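Local coordinates for protein packaging enzyme P4 (Pseudomonas phage phi6, PDB 4BLO) that hydrolyses nucleoside triphosphates as a hexameric RecA-like packaging motor, probably using that energy to drive viral RNA into the procapsid, at residues A17-D21 with T38-K42; L70-F76 with L167-I172; F209-T214 with Q246-T251. One frame throughout, in Å; residues are numbered along the deposited sequence.

Contact 1: residues A17-D21 with T38-K42; sequences ADLLD and TVVIK
Helix 7-22 contributes the turn Ala17-Asp21 and helix 38-54 contributes Thr38-Lys42. The two short axes run antiparallel (171°) and approach to 9.8 Å, with Leu20 CA 5.9 Å from Thr38 CA and Ala17 CA 6.2 Å from Lys42 CA. Two polar links hold this register. Near the end of helix 7-22, the hydroxyl Thr38 OG1 donates to the backbone carbonyl Leu20 O at 3.3 Å. The second is a salt bridge: Lys42, with chi1 to chi4 m, t, m, t, crosses obliquely to the partner helix until NZ lies 3.0 Å from Asp21 OD1, with a weaker hydrogen bond of 3.2 Å to Asp21 OD2. Asp21 is m in chi1, and its carboxylate takes both bonds from the one ammonium group. Within each segment the helical pattern continues, Asp21 N giving to Ala17 O at 3.1 Å and Lys42 N to Thr38 O at 3.2 Å. Beneath the polar links, Leu20 (chi1 m, chi2 t) points across: its CD1 lies 3.8 Å from Lys42 CG, its CD2 3.9 Å from Ile41 CD1 and its CB 3.6 Å from Thr38 CG2. Leu20 and Ile41 both also touch Ile175 of helix 167-179, so the pair is packed against the ATPase core. The arrangement is that of an antiparallel helix pair joined through a small beta ribbon, strands 26-27 and 34-35, with a salt bridge at one edge.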
ATOM      1  N   ALA L  17     -14.264  11.427 -40.534  1.00 67.53           N
ATOM      2  CA  ALA L  17     -15.234  12.218 -39.768  1.00 69.50           C
ATOM      3  C   ALA L  17     -16.440  11.388 -39.410  1.00 76.43           C
ATOM      4  O   ALA L  17     -16.946  11.498 -38.297  1.00 75.02           O
ATOM      5  CB  ALA L  17     -15.660  13.448 -40.548  1.00 73.36           C
ATOM      6  N   ASP L  18     -16.878  10.530 -40.342  1.00 76.74           N
ATOM      7  CA  ASP L  18     -18.014   9.643 -40.128  1.00 77.92           C
ATOM      8  C   ASP L  18     -17.675   8.600 -39.096  1.00 76.88           C
ATOM      9  O   ASP L  18     -18.445   8.451 -38.150  1.00 76.38           O
ATOM     10  CB  ASP L  18     -18.459   8.992 -41.440  1.00 82.91           C
ATOM     11  CG  ASP L  18     -19.152   9.982 -42.339  1.00106.57           C
ATOM     12  OD1 ASP L  18     -20.303  10.354 -42.029  1.00110.72           O
ATOM     13  OD2 ASP L  18     -18.549  10.378 -43.363  1.00116.17           O
ATOM     14  N   LEU L  19     -16.499   7.929 -39.236  1.00 69.83           N
ATOM     15  CA  LEU L  19     -16.040   6.901 -38.300  1.00 66.83           C
ATOM     16  C   LEU L  19     -16.036   7.424 -36.868  1.00 68.31           C
ATOM     17  O   LEU L  19     -16.472   6.717 -35.955  1.00 66.90           O
ATOM     18  CB  LEU L  19     -14.635   6.397 -38.665  1.00 65.41           C
ATOM     19  CG  LEU L  19     -14.493   5.479 -39.884  1.00 71.14           C
ATOM     20  CD1 LEU L  19     -13.076   5.507 -40.410  1.00 69.91           C
ATOM     21  CD2 LEU L  19     -14.904   4.037 -39.562  1.00 73.78           C
ATOM     22  N   LEU L  20     -15.576   8.673 -36.688  1.00 64.53           N
ATOM     23  CA  LEU L  20     -15.487   9.339 -35.393  1.00 63.46           C
ATOM     24  C   LEU L  20     -16.876   9.654 -34.806  1.00 69.62           C
ATOM     25  O   LEU L  20     -17.097   9.415 -33.613  1.00 68.84           O
ATOM     26  CB  LEU L  20     -14.636  10.619 -35.504  1.00 63.71           C
ATOM     27  CG  LEU L  20     -13.125  10.425 -35.686  1.00 66.46           C
ATOM     28  CD1 LEU L  20     -12.491  11.641 -36.288  1.00 67.71           C
ATOM     29  CD2 LEU L  20     -12.437  10.082 -34.374  1.00 65.97           C
ATOM     30  N   ASP L  21     -17.811  10.149 -35.644  1.00 68.36           N
ATOM     31  CA  ASP L  21     -19.172  10.508 -35.231  1.00 69.74           C
ATOM     32  C   ASP L  21     -20.061   9.288 -35.001  1.00 72.75           C
ATOM     33  O   ASP L  21     -20.943   9.332 -34.143  1.00 71.46           O
ATOM     34  CB  ASP L  21     -19.825  11.418 -36.289  1.00 74.72           C
ATOM     35  CG  ASP L  21     -19.203  12.797 -36.426  1.00 87.30           C
ATOM     36  OD1 ASP L  21     -18.161  13.052 -35.782  1.00 86.09           O
ATOM     37  OD2 ASP L  21     -19.752  13.616 -37.193  1.00 97.15           O
ATOM     38  N   THR L  38     -14.321  13.479 -29.755  1.00 51.93           N
ATOM     39  CA  THR L  38     -14.125  13.177 -31.164  1.00 52.16           C
ATOM     40  C   THR L  38     -13.881  14.472 -31.969  1.00 56.98           C
ATOM     41  O   THR L  38     -13.026  14.469 -32.858  1.00 56.35           O
ATOM     42  CB  THR L  38     -15.359  12.361 -31.615  1.00 63.72           C
ATOM     43  OG1 THR L  38     -15.006  10.984 -31.631  1.00 63.93           O
ATOM     44  CG2 THR L  38     -15.956  12.789 -32.957  1.00 64.72           C
ATOM     45  N   VAL L  39     -14.614  15.564 -31.634  1.00 55.00           N
ATOM     46  CA  VAL L  39     -14.589  16.883 -32.290  1.00 56.67           C
ATOM     47  C   VAL L  39     -13.149  17.396 -32.442  1.00 57.73           C
ATOM     48  O   VAL L  39     -12.773  17.845 -33.525  1.00 58.13           O
ATOM     49  CB  VAL L  39     -15.475  17.908 -31.530  1.00 62.71           C
ATOM     50  CG1 VAL L  39     -15.471  19.275 -32.206  1.00 65.02           C
ATOM     51  CG2 VAL L  39     -16.902  17.392 -31.381  1.00 63.94           C
ATOM     52  N   VAL L  40     -12.350  17.291 -31.368  1.00 51.48           N
ATOM     53  CA  VAL L  40     -10.950  17.725 -31.302  1.00 49.11           C
ATOM     54  C   VAL L  40     -10.126  17.037 -32.419  1.00 49.43           C
ATOM     55  O   VAL L  40      -9.369  17.727 -33.108  1.00 49.43           O
ATOM     56  CB  VAL L  40     -10.360  17.470 -29.879  1.00 50.46           C
ATOM     57  CG1 VAL L  40      -8.923  17.965 -29.762  1.00 49.09           C
ATOM     58  CG2 VAL L  40     -11.224  18.121 -28.805  1.00 51.08           C
ATOM     59  N   ILE L  41     -10.315  15.702 -32.621  1.00 42.41           N
ATOM     60  CA  ILE L  41      -9.609  14.906 -33.644  1.00 40.05           C
ATOM     61  C   ILE L  41     -10.000  15.427 -35.038  1.00 47.38           C
ATOM     62  O   ILE L  41      -9.115  15.639 -35.879  1.00 47.14           O
ATOM     63  CB  ILE L  41      -9.848  13.374 -33.488  1.00 40.13           C
ATOM     64  CG1 ILE L  41      -9.485  12.883 -32.062  1.00 37.64           C
ATOM     65  CG2 ILE L  41      -9.056  12.588 -34.528  1.00 38.81           C
ATOM     66  CD1 ILE L  41     -10.355  11.803 -31.538  1.00 43.42           C
ATOM     67  N   LYS L  42     -11.313  15.679 -35.257  1.00 46.10           N
ATOM     68  CA  LYS L  42     -11.835  16.221 -36.521  1.00 48.49           C
ATOM     69  C   LYS L  42     -11.208  17.592 -36.820  1.00 52.83           C
ATOM     70  O   LYS L  42     -10.746  17.828 -37.937  1.00 53.53           O
ATOM     71  CB  LYS L  42     -13.370  16.340 -36.492  1.00 52.96           C
ATOM     72  CG  LYS L  42     -14.129  15.015 -36.451  1.00 64.70           C
ATOM     73  CD  LYS L  42     -15.611  15.167 -36.830  1.00 73.61           C
ATOM     74  CE  LYS L  42     -16.446  15.871 -35.782  1.00 81.09           C
ATOM     75  NZ  LYS L  42     -17.865  15.983 -36.202  1.00 84.05           N
TER

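Contact 2: residues L70-F76 with L167-I172; sequences LKDTAIF and LDEMLI
Ile75 supplies the apolar centre: its CD1 lies 3.8 Å from both Leu171 CB and Ile172 CG1, on the face of helix 167-179 presented by its first turns. Phe76 (chi1 m) extends this patch, its CZ 3.7 Å from Leu171 CD1 and its CE2 3.9 Å from Leu167 CD2; at the other end Leu70 CD1 reaches Ile172 CD1 at 4.2 Å. Segment 70-76 is irregular, Leu70 being the first residue to leave helical phi/psi after helix 66-69. Thr73 CA is 6.2 Å from Glu169 CA and Ile75 CA 5.2 Å from Asp168 CA, so the loop descends toward the start of the helix. Outward, Thr73 O sits 3.3 Å from Ile172 CD1 and 3.2 Å from Asp168 CB. The polar edge is slight: Asp168 (chi1 m) accepts one weak hydrogen bond, Ile75 N to Asp168 OD2 at 3.3 Å. Thr73 CG2 is 3.7 Å from Glu169 OE2, whereas Glu169 OE1 is bound to Ser165 N before the helix. Ile41 of helix 38-54 touches Ile75, and Leu93 of a second subunit packs on Phe76. Burying 468 Å², this is loop-on-helix packing, joining the loop after helix 66-69 to helix 167-179 of the RecA-like ATPase domain beside a subunit interface.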
ATOM      1  N   LEU L  70      -3.931  23.427 -32.543  1.00 65.68           N
ATOM      2  CA  LEU L  70      -5.171  23.565 -31.755  1.00 65.81           C
ATOM      3  C   LEU L  70      -4.997  24.489 -30.550  1.00 72.28           C
ATOM      4  O   LEU L  70      -3.930  24.470 -29.930  1.00 70.54           O
ATOM      5  CB  LEU L  70      -5.661  22.185 -31.276  1.00 62.87           C
ATOM      6  CG  LEU L  70      -5.759  21.071 -32.324  1.00 65.43           C
ATOM      7  CD1 LEU L  70      -5.583  19.713 -31.681  1.00 62.28           C
ATOM      8  CD2 LEU L  70      -7.063  21.148 -33.107  1.00 69.52           C
ATOM      9  N   LYS L  71      -6.047  25.277 -30.202  1.00 72.53           N
ATOM     10  CA  LYS L  71      -6.007  26.186 -29.041  1.00 73.89           C
ATOM     11  C   LYS L  71      -5.987  25.384 -27.727  1.00 76.09           C
ATOM     12  O   LYS L  71      -5.286  25.763 -26.782  1.00 75.74           O
ATOM     13  CB  LYS L  71      -7.168  27.191 -29.059  1.00 79.77           C
ATOM     14  CG  LYS L  71      -6.811  28.491 -29.786  1.00 94.50           C
ATOM     15  CD  LYS L  71      -7.508  29.701 -29.166  1.00105.32           C
ATOM     16  CE  LYS L  71      -7.118  31.002 -29.829  1.00116.88           C
ATOM     17  NZ  LYS L  71      -7.802  32.173 -29.215  1.00125.66           N
ATOM     18  N   ASP L  72      -6.721  24.255 -27.703  1.00 70.63           N
ATOM     19  CA  ASP L  72      -6.746  23.306 -26.594  1.00 68.28           C
ATOM     20  C   ASP L  72      -6.561  21.878 -27.133  1.00 68.46           C
ATOM     21  O   ASP L  72      -7.229  21.468 -28.086  1.00 67.90           O
ATOM     22  CB  ASP L  72      -8.020  23.440 -25.744  1.00 71.70           C
ATOM     23  CG  ASP L  72      -8.045  22.553 -24.502  1.00 83.98           C
ATOM     24  OD1 ASP L  72      -7.024  22.505 -23.790  1.00 83.78           O
ATOM     25  OD2 ASP L  72      -9.106  21.935 -24.226  1.00 90.81           O
ATOM     26  N   THR L  73      -5.627  21.145 -26.513  1.00 62.68           N
ATOM     27  CA  THR L  73      -5.195  19.790 -26.855  1.00 60.48           C
ATOM     28  C   THR L  73      -5.938  18.674 -26.055  1.00 62.64           C
ATOM     29  O   THR L  73      -5.613  17.504 -26.218  1.00 60.51           O
ATOM     30  CB  THR L  73      -3.668  19.683 -26.617  1.00 71.00           C
ATOM     31  OG1 THR L  73      -3.374  20.123 -25.289  1.00 74.44           O
ATOM     32  CG2 THR L  73      -2.841  20.504 -27.611  1.00 69.48           C
ATOM     33  N   ALA L  74      -6.938  19.029 -25.231  1.00 59.86           N
ATOM     34  CA  ALA L  74      -7.688  18.060 -24.421  1.00 59.04           C
ATOM     35  C   ALA L  74      -8.593  17.152 -25.271  1.00 63.64           C
ATOM     36  O   ALA L  74      -9.300  17.648 -26.143  1.00 65.72           O
ATOM     37  CB  ALA L  74      -8.512  18.789 -23.377  1.00 61.30           C
ATOM     38  N   ILE L  75      -8.526  15.821 -25.043  1.00 57.20           N
ATOM     39  CA  ILE L  75      -9.336  14.811 -25.730  1.00 55.65           C
ATOM     40  C   ILE L  75     -10.317  14.195 -24.711  1.00 58.88           C
ATOM     41  O   ILE L  75     -11.433  13.821 -25.073  1.00 59.63           O
ATOM     42  CB  ILE L  75      -8.436  13.741 -26.444  1.00 56.81           C
ATOM     43  CG1 ILE L  75      -8.997  13.334 -27.818  1.00 58.89           C
ATOM     44  CG2 ILE L  75      -8.099  12.513 -25.567  1.00 54.80           C
ATOM     45  CD1 ILE L  75      -8.134  12.294 -28.604  1.00 71.34           C
ATOM     46  N   PHE L  76      -9.901  14.106 -23.433  1.00 53.49           N
ATOM     47  CA  PHE L  76     -10.705  13.527 -22.364  1.00 52.46           C
ATOM     48  C   PHE L  76     -11.549  14.607 -21.693  1.00 60.17           C
ATOM     49  O   PHE L  76     -11.028  15.664 -21.324  1.00 60.28           O
ATOM     50  CB  PHE L  76      -9.815  12.797 -21.351  1.00 51.30           C
ATOM     51  CG  PHE L  76      -9.077  11.607 -21.916  1.00 49.99           C
ATOM     52  CD1 PHE L  76      -9.767  10.481 -22.355  1.00 51.99           C
ATOM     53  CD2 PHE L  76      -7.692  11.596 -21.977  1.00 50.12           C
ATOM     54  CE1 PHE L  76      -9.079   9.381 -22.874  1.00 51.37           C
ATOM     55  CE2 PHE L  76      -7.000  10.501 -22.500  1.00 51.27           C
ATOM     56  CZ  PHE L  76      -7.696   9.400 -22.941  1.00 49.60           C
ATOM     57  N   LEU L 167      -0.849  12.561 -23.240  1.00 38.18           N
ATOM     58  CA  LEU L 167      -1.504  11.356 -23.772  1.00 37.90           C
ATOM     59  C   LEU L 167      -2.599  11.764 -24.771  1.00 42.71           C
ATOM     60  O   LEU L 167      -2.788  11.090 -25.785  1.00 41.25           O
ATOM     61  CB  LEU L 167      -2.090  10.490 -22.634  1.00 37.57           C
ATOM     62  CG  LEU L 167      -2.933   9.259 -23.055  1.00 43.13           C
ATOM     63  CD1 LEU L 167      -2.104   8.225 -23.804  1.00 42.41           C
ATOM     64  CD2 LEU L 167      -3.627   8.637 -21.868  1.00 47.43           C
ATOM     65  N   ASP L 168      -3.296  12.893 -24.482  1.00 41.23           N
ATOM     66  CA  ASP L 168      -4.328  13.484 -25.337  1.00 42.10           C
ATOM     67  C   ASP L 168      -3.746  13.758 -26.729  1.00 46.32           C
ATOM     68  O   ASP L 168      -4.345  13.344 -27.728  1.00 47.03           O
ATOM     69  CB  ASP L 168      -4.877  14.784 -24.718  1.00 45.23           C
ATOM     70  CG  ASP L 168      -5.664  14.647 -23.434  1.00 51.94           C
ATOM     71  OD1 ASP L 168      -5.858  13.518 -22.978  1.00 49.28           O
ATOM     72  OD2 ASP L 168      -6.052  15.679 -22.870  1.00 61.39           O
ATOM     73  N   GLU L 169      -2.556  14.416 -26.779  1.00 40.87           N
ATOM     74  CA  GLU L 169      -1.827  14.729 -28.003  1.00 40.72           C
ATOM     75  C   GLU L 169      -1.475  13.454 -28.779  1.00 44.47           C
ATOM     76  O   GLU L 169      -1.648  13.432 -29.999  1.00 44.77           O
ATOM     77  CB  GLU L 169      -0.550  15.528 -27.696  1.00 42.28           C
ATOM     78  CG  GLU L 169      -0.789  16.981 -27.315  1.00 50.85           C
ATOM     79  CD  GLU L 169       0.372  17.718 -26.684  1.00 60.32           C
ATOM     80  OE1 GLU L 169       1.453  17.106 -26.526  1.00 68.72           O
ATOM     81  OE2 GLU L 169       0.195  18.902 -26.313  1.00 44.05           O
ATOM     82  N   MET L 170      -1.021  12.384 -28.083  1.00 40.70           N
ATOM     83  CA  MET L 170      -0.661  11.119 -28.729  1.00 39.78           C
ATOM     84  C   MET L 170      -1.842  10.530 -29.491  1.00 44.76           C
ATOM     85  O   MET L 170      -1.700  10.192 -30.667  1.00 45.73           O
ATOM     86  CB  MET L 170      -0.139  10.096 -27.717  1.00 40.77           C
ATOM     87  CG  MET L 170       0.588   8.950 -28.381  1.00 44.26           C
ATOM     88  SD  MET L 170       0.464   7.425 -27.437  1.00 48.49           S
ATOM     89  CE  MET L 170      -1.235   6.936 -27.806  1.00 45.56           C
ATOM     90  N   LEU L 171      -3.006  10.435 -28.830  1.00 39.59           N
ATOM     91  CA  LEU L 171      -4.226   9.892 -29.418  1.00 38.72           C
ATOM     92  C   LEU L 171      -4.730  10.766 -30.569  1.00 43.65           C
ATOM     93  O   LEU L 171      -5.163  10.212 -31.575  1.00 43.92           O
ATOM     94  CB  LEU L 171      -5.311   9.708 -28.350  1.00 38.26           C
ATOM     95  CG  LEU L 171      -5.003   8.671 -27.251  1.00 40.66           C
ATOM     96  CD1 LEU L 171      -5.940   8.826 -26.090  1.00 39.38           C
ATOM     97  CD2 LEU L 171      -5.063   7.251 -27.790  1.00 43.85           C
ATOM     98  N   ILE L 172      -4.619  12.108 -30.452  1.00 40.24           N
ATOM     99  CA  ILE L 172      -5.031  13.048 -31.499  1.00 41.80           C
ATOM    100  C   ILE L 172      -4.265  12.749 -32.798  1.00 46.51           C
ATOM    101  O   ILE L 172      -4.892  12.576 -33.845  1.00 47.12           O
ATOM    102  CB  ILE L 172      -4.831  14.523 -31.044  1.00 45.41           C
ATOM    103  CG1 ILE L 172      -5.930  14.951 -30.072  1.00 46.52           C
ATOM    104  CG2 ILE L 172      -4.796  15.480 -32.234  1.00 47.41           C
ATOM    105  CD1 ILE L 172      -5.616  16.207 -29.306  1.00 46.32           C
TER

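Contact 3: residues F209-T214 with Q246-T251; sequences FYSLLT and QVMAST
Tyr210 lays its ring beside helix 240-248: CE1 is 3.5 Å from Gln246 CB and 3.8 Å from Val247 CG2, the valine methyl meeting the ring at its edge. The m rotamer of Tyr210 carries the ring to this neighbour although its CA-to-CB bond points sideways. Val247 (chi1 t) also packs CG2 against Phe209 CE2 at 3.8 Å and CG1 against Leu213 CD1 at 3.9 Å. Segment 209-214 is helical throughout, Leu213 N bonding to Phe209 O at 3.2 Å; segment 246-251 begins helical and is extended by Thr251 (phi/psi -134/160). The closest CA pair, at 4.9 Å, is Thr214 and Ser250. Here Thr214 OG1 lies 3.2 Å from both Ser250 O and Tyr210 O, two candidate acceptors for one proton, and Thr214 CA makes a CA-H...O contact of 3.3 Å with Ser250 O. Ser250 (chi1 m) returns its OG to Gln246 O at 3.2 Å, closing the turn. Arg190 of a third subunit hydrogen-bonds Thr214 OG1 and Ser250 OG, while Val247 and Thr251 also lean on strand 120-126. The side chain of Gln246 is about 8 Å from a bound ADP. Helix 208-222 thus meets the turn leading from helix 240-248 into strand 253-258, packing between neighbouring helical connections of the RecA-like P-loop fold, over strand 120-126, at the intersubunit interface near a nucleotide.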
ATOM      1  N   PHE L 209      -2.316  -2.670 -17.663  1.00 35.06           N
ATOM      2  CA  PHE L 209      -1.428  -2.353 -18.782  1.00 33.70           C
ATOM      3  C   PHE L 209      -1.872  -3.121 -20.020  1.00 32.51           C
ATOM      4  O   PHE L 209      -1.934  -2.540 -21.091  1.00 32.90           O
ATOM      5  CB  PHE L 209       0.029  -2.672 -18.408  1.00 36.69           C
ATOM      6  CG  PHE L 209       0.986  -2.884 -19.554  1.00 39.49           C
ATOM      7  CD1 PHE L 209       1.472  -1.806 -20.289  1.00 41.59           C
ATOM      8  CD2 PHE L 209       1.428  -4.162 -19.882  1.00 43.85           C
ATOM      9  CE1 PHE L 209       2.362  -2.007 -21.350  1.00 41.97           C
ATOM     10  CE2 PHE L 209       2.328  -4.358 -20.940  1.00 46.20           C
ATOM     11  CZ  PHE L 209       2.789  -3.279 -21.661  1.00 42.24           C
ATOM     12  N   TYR L 210      -2.223  -4.410 -19.862  1.00 26.66           N
ATOM     13  CA  TYR L 210      -2.664  -5.286 -20.945  1.00 25.98           C
ATOM     14  C   TYR L 210      -4.051  -4.908 -21.441  1.00 31.21           C
ATOM     15  O   TYR L 210      -4.307  -4.967 -22.646  1.00 32.69           O
ATOM     16  CB  TYR L 210      -2.624  -6.741 -20.523  1.00 27.88           C
ATOM     17  CG  TYR L 210      -1.267  -7.176 -20.026  1.00 32.43           C
ATOM     18  CD1 TYR L 210      -0.230  -7.434 -20.913  1.00 35.85           C
ATOM     19  CD2 TYR L 210      -1.015  -7.329 -18.665  1.00 33.64           C
ATOM     20  CE1 TYR L 210       1.033  -7.802 -20.455  1.00 39.16           C
ATOM     21  CE2 TYR L 210       0.236  -7.726 -18.200  1.00 34.84           C
ATOM     22  CZ  TYR L 210       1.254  -7.964 -19.096  1.00 40.44           C
ATOM     23  OH  TYR L 210       2.463  -8.392 -18.615  1.00 35.65           O
ATOM     24  N   SER L 211      -4.926  -4.475 -20.530  1.00 27.37           N
ATOM     25  CA  SER L 211      -6.266  -4.013 -20.873  1.00 27.30           C
ATOM     26  C   SER L 211      -6.177  -2.719 -21.675  1.00 32.19           C
ATOM     27  O   SER L 211      -6.887  -2.580 -22.669  1.00 32.29           O
ATOM     28  CB  SER L 211      -7.109  -3.825 -19.613  1.00 30.27           C
ATOM     29  OG  SER L 211      -7.722  -5.061 -19.271  1.00 36.25           O
ATOM     30  N   LEU L 212      -5.264  -1.804 -21.283  1.00 31.44           N
ATOM     31  CA  LEU L 212      -5.045  -0.537 -21.979  1.00 32.91           C
ATOM     32  C   LEU L 212      -4.565  -0.757 -23.422  1.00 36.54           C
ATOM     33  O   LEU L 212      -5.064  -0.081 -24.316  1.00 35.60           O
ATOM     34  CB  LEU L 212      -4.044   0.352 -21.225  1.00 33.34           C
ATOM     35  CG  LEU L 212      -4.581   1.702 -20.693  1.00 39.30           C
ATOM     36  CD1 LEU L 212      -3.529   2.421 -19.859  1.00 39.84           C
ATOM     37  CD2 LEU L 212      -5.033   2.615 -21.821  1.00 40.08           C
ATOM     38  N   LEU L 213      -3.640  -1.724 -23.647  1.00 33.42           N
ATOM     39  CA  LEU L 213      -3.134  -2.058 -24.986  1.00 33.42           C
ATOM     40  C   LEU L 213      -4.274  -2.534 -25.900  1.00 34.10           C
ATOM     41  O   LEU L 213      -4.327  -2.116 -27.060  1.00 32.69           O
ATOM     42  CB  LEU L 213      -2.038  -3.138 -24.914  1.00 33.58           C
ATOM     43  CG  LEU L 213      -0.625  -2.713 -24.523  1.00 37.34           C
ATOM     44  CD1 LEU L 213       0.247  -3.928 -24.293  1.00 37.77           C
ATOM     45  CD2 LEU L 213       0.019  -1.868 -25.602  1.00 39.42           C
ATOM     46  N   THR L 214      -5.191  -3.386 -25.361  1.00 27.75           N
ATOM     47  CA  THR L 214      -6.366  -3.914 -26.072  1.00 28.15           C
ATOM     48  C   THR L 214      -7.352  -2.775 -26.414  1.00 31.39           C
ATOM     49  O   THR L 214      -7.847  -2.715 -27.548  1.00 28.87           O
ATOM     50  CB  THR L 214      -7.049  -5.020 -25.266  1.00 33.33           C
ATOM     51  OG1 THR L 214      -6.107  -6.059 -25.006  1.00 37.13           O
ATOM     52  CG2 THR L 214      -8.229  -5.608 -25.987  1.00 28.09           C
ATOM     53  N   GLN L 246       2.024 -12.255 -23.190  1.00 33.93           N
ATOM     54  CA  GLN L 246       0.823 -11.632 -22.686  1.00 33.02           C
ATOM     55  C   GLN L 246       0.410 -10.466 -23.573  1.00 35.51           C
ATOM     56  O   GLN L 246      -0.778 -10.270 -23.786  1.00 34.73           O
ATOM     57  CB  GLN L 246       1.032 -11.171 -21.237  1.00 34.47           C
ATOM     58  CG  GLN L 246       1.338 -12.297 -20.221  1.00 62.36           C
ATOM     59  CD  GLN L 246       0.258 -13.339 -20.059  1.00 76.28           C
ATOM     60  OE1 GLN L 246      -0.928 -13.016 -20.044  1.00 69.65           O
ATOM     61  NE2 GLN L 246       0.645 -14.600 -19.921  1.00 69.65           N
ATOM     62  N   VAL L 247       1.384  -9.697 -24.100  1.00 32.37           N
ATOM     63  CA  VAL L 247       1.155  -8.533 -24.967  1.00 30.65           C
ATOM     64  C   VAL L 247       0.638  -9.009 -26.330  1.00 34.85           C
ATOM     65  O   VAL L 247      -0.254  -8.375 -26.913  1.00 35.39           O
ATOM     66  CB  VAL L 247       2.417  -7.638 -25.085  1.00 34.06           C
ATOM     67  CG1 VAL L 247       2.270  -6.617 -26.210  1.00 33.58           C
ATOM     68  CG2 VAL L 247       2.710  -6.925 -23.759  1.00 32.93           C
ATOM     69  N   MET L 248       1.156 -10.147 -26.811  1.00 30.41           N
ATOM     70  CA  MET L 248       0.727 -10.761 -28.068  1.00 29.94           C
ATOM     71  C   MET L 248      -0.797 -11.008 -28.075  1.00 35.18           C
ATOM     72  O   MET L 248      -1.441 -10.825 -29.103  1.00 37.28           O
ATOM     73  CB  MET L 248       1.468 -12.084 -28.239  1.00 32.85           C
ATOM     74  CG  MET L 248       2.600 -12.068 -29.227  1.00 35.55           C
ATOM     75  SD  MET L 248       3.421 -13.659 -28.969  1.00 40.70           S
ATOM     76  CE  MET L 248       4.169 -13.936 -30.542  1.00 39.25           C
ATOM     77  N   ALA L 249      -1.364 -11.401 -26.920  1.00 31.51           N
ATOM     78  CA  ALA L 249      -2.790 -11.680 -26.693  1.00 31.31           C
ATOM     79  C   ALA L 249      -3.622 -10.386 -26.506  1.00 36.83           C
ATOM     80  O   ALA L 249      -4.851 -10.455 -26.413  1.00 37.31           O
ATOM     81  CB  ALA L 249      -2.939 -12.573 -25.468  1.00 31.49           C
ATOM     82  N   SER L 250      -2.945  -9.213 -26.473  1.00 32.59           N
ATOM     83  CA  SER L 250      -3.561  -7.908 -26.257  1.00 31.52           C
ATOM     84  C   SER L 250      -3.396  -6.932 -27.441  1.00 34.92           C
ATOM     85  O   SER L 250      -3.953  -5.832 -27.383  1.00 36.07           O
ATOM     86  CB  SER L 250      -2.974  -7.277 -24.997  1.00 35.49           C
ATOM     87  OG  SER L 250      -3.165  -8.119 -23.872  1.00 45.95           O
ATOM     88  N   THR L 251      -2.645  -7.302 -28.504  1.00 28.44           N
ATOM     89  CA  THR L 251      -2.457  -6.409 -29.654  1.00 27.20           C
ATOM     90  C   THR L 251      -2.650  -7.151 -30.999  1.00 32.69           C
ATOM     91  O   THR L 251      -2.543  -8.382 -31.043  1.00 34.79           O
ATOM     92  CB  THR L 251      -1.057  -5.744 -29.619  1.00 28.44           C
ATOM     93  OG1 THR L 251      -0.044  -6.735 -29.833  1.00 29.60           O
ATOM     94  CG2 THR L 251      -0.800  -4.909 -28.348  1.00 21.77           C
TER

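Overall arrangement
From the N terminus, contact 1 closes a short excursion, with 16 residues between its segments, from helix 7-22 to helix 38-54. Contact 2 then spans 90 residues, bringing the loop after helix 66-69 to helix 167-179, and contact 3 spans 31, from helix 208-222 to the turn before strand 253-258. The three closures follow in series; none nests or crosses another. Contacts 1 and 2 form one continuous packed region, as Ile41 CD1 to Ile75 CD1 at 3.7 Å and Val40 CG1 to Ile172 CD1 at 3.8 Å attest. Contact 3, beside the central sheet, touches neither: centres lie about 25 Å from contact 1 and 23 Å from contact 2, whose nearest atoms are about 6 Å away.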